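Local coordinates for ribosomal protein L11 methyltransferase (PDB 3GRZ) that probably uses S-adenosyl-L-methionine to methylate lysine side chains of ribosomal protein L11, this chain being its C-terminal methyltransferase fragment, at residues L138-I142 and F157-D161. Sequence-based numbering, arbitrary orientation.
Sequences LLDLI and FSGID
Leu138 sets its CD2 methyl over the centre of one face of the Phe157 ring. This CD2 sits 3.6 Å from the ring centroid and only 10° off the normal, a CH-pi contact. The two side chains run past each other in opposite directions. The other methyl of the fork, CD1, lies toward the CG end of the ring and meets Ile160 CG1 at 3.5 Å, with the two side chains crossing at about a right angle. Leu141 and Ile142, one turn on, meet the far end of the ring. Ile142 comes to the ring edge in its plane, and Ile142 CG1 lies 3.7 Å from Phe157 CE2. With CG anti to the backbone N (chi1 -179°), Leu141 brings its CD2 to Phe157 CE1 at 3.8 Å, neither over the face nor at the edge. No hydrogen bond joins the two segments, and every residue that touches is buried. Ala131 of the adjacent strand and Ile168 of helix 165-174 also pack on Leu138. Ser158 has its CB turned away from the helix, and its OG is hydrogen-bonded to Thr46 O. It lies near Asn132, a predicted S-adenosyl-L-methionine site. Helix 135-145 thus connects parallel neighbours 126-132 and 153-161 and packs on their sheet, the beta-alpha-beta crossover of a Rossmann-like methyltransferase fold.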
loop_
_atom_site.group_PDB
_atom_site.type_symbol
_atom_site.label_atom_id
_atom_site.label_comp_id
_atom_site.label_asym_id
_atom_site.label_seq_id
_atom_site.Cartn_x
_atom_site.Cartn_y
_atom_site.Cartn_z
ATOM N N LEU B 138 -0.632 22.013 -4.312
ATOM C CA LEU B 138 -1.721 21.076 -4.652
ATOM C C LEU B 138 -3.052 21.787 -4.916
ATOM O O LEU B 138 -3.773 21.418 -5.846
ATOM C CB LEU B 138 -1.912 20.003 -3.580
ATOM C CG LEU B 138 -0.841 18.923 -3.482
ATOM C CD1 LEU B 138 -1.120 18.054 -2.259
ATOM C CD2 LEU B 138 -0.785 18.077 -4.735
ATOM N N LEU B 139 -3.347 22.805 -4.109
ATOM C CA LEU B 139 -4.534 23.651 -4.299
ATOM C C LEU B 139 -4.568 24.317 -5.679
ATOM O O LEU B 139 -5.642 24.463 -6.262
ATOM C CB LEU B 139 -4.671 24.697 -3.176
ATOM C CG LEU B 139 -4.996 24.168 -1.767
ATOM C CD1 LEU B 139 -4.854 25.248 -0.708
ATOM C CD2 LEU B 139 -6.389 23.535 -1.693
ATOM N N ASP B 140 -3.400 24.687 -6.205
ATOM C CA ASP B 140 -3.296 25.193 -7.583
ATOM C C ASP B 140 -3.409 24.082 -8.633
ATOM O O ASP B 140 -3.879 24.322 -9.753
ATOM C CB ASP B 140 -1.996 25.979 -7.781
ATOM C CG ASP B 140 -1.943 27.251 -6.942
ATOM O OD1 ASP B 140 -3.016 27.807 -6.627
ATOM O OD2 ASP B 140 -0.822 27.693 -6.601
ATOM N N LEU B 141 -2.985 22.868 -8.272
ATOM C CA LEU B 141 -3.072 21.719 -9.178
ATOM C C LEU B 141 -4.504 21.216 -9.334
ATOM O O LEU B 141 -4.897 20.790 -10.424
ATOM C CB LEU B 141 -2.166 20.562 -8.706
ATOM C CG LEU B 141 -2.142 19.293 -9.570
ATOM C CD1 LEU B 141 -1.647 19.568 -11.015
ATOM C CD2 LEU B 141 -1.301 18.214 -8.907
ATOM N N ILE B 142 -5.271 21.248 -8.244
ATOM C CA ILE B 142 -6.624 20.677 -8.248
ATOM C C ILE B 142 -7.495 21.111 -9.465
ATOM O O ILE B 142 -7.975 20.234 -10.194
ATOM C CB ILE B 142 -7.335 20.793 -6.852
ATOM C CG1 ILE B 142 -6.712 19.800 -5.850
ATOM C CG2 ILE B 142 -8.830 20.522 -6.983
ATOM C CD1 ILE B 142 -6.960 20.120 -4.376
ATOM N N PHE B 157 -2.209 12.022 -4.386
ATOM C CA PHE B 157 -1.544 13.146 -3.734
ATOM C C PHE B 157 -0.810 12.666 -2.515
ATOM O O PHE B 157 -1.300 11.809 -1.784
ATOM C CB PHE B 157 -2.537 14.209 -3.244
ATOM C CG PHE B 157 -3.121 15.078 -4.334
ATOM C CD1 PHE B 157 -2.619 15.044 -5.642
ATOM C CD2 PHE B 157 -4.149 15.971 -4.028
ATOM C CE1 PHE B 157 -3.152 15.865 -6.634
ATOM C CE2 PHE B 157 -4.698 16.804 -5.019
ATOM C CZ PHE B 157 -4.210 16.741 -6.320
ATOM N N SER B 158 0.356 13.246 -2.280
ATOM C CA SER B 158 1.048 13.078 -1.015
ATOM C C SER B 158 1.708 14.414 -0.683
ATOM O O SER B 158 1.645 15.356 -1.495
ATOM C CB SER B 158 2.072 11.958 -1.103
ATOM O OG SER B 158 2.506 11.619 0.198
ATOM N N GLY B 159 2.302 14.507 0.503
ATOM C CA GLY B 159 2.953 15.736 0.956
ATOM C C GLY B 159 1.997 16.693 1.655
ATOM O O GLY B 159 2.332 17.856 1.864
ATOM N N ILE B 160 0.811 16.200 2.017
ATOM C CA ILE B 160 -0.208 17.019 2.695
ATOM C C ILE B 160 -0.016 16.964 4.199
ATOM O O ILE B 160 -0.136 15.896 4.795
ATOM C CB ILE B 160 -1.645 16.538 2.358
ATOM C CG1 ILE B 160 -1.902 16.635 0.861
ATOM C CG2 ILE B 160 -2.704 17.360 3.118
ATOM C CD1 ILE B 160 -2.983 15.677 0.346
ATOM N N ASP B 161 0.286 18.105 4.824
ATOM C CA ASP B 161 0.243 18.183 6.295
ATOM C C ASP B 161 -1.207 18.041 6.781
ATOM O O ASP B 161 -2.107 18.567 6.142
ATOM C CB ASP B 161 0.835 19.508 6.784
ATOM C CG ASP B 161 0.901 19.579 8.289
ATOM O OD1 ASP B 161 1.772 18.906 8.871
ATOM O OD2 ASP B 161 0.059 20.277 8.890
#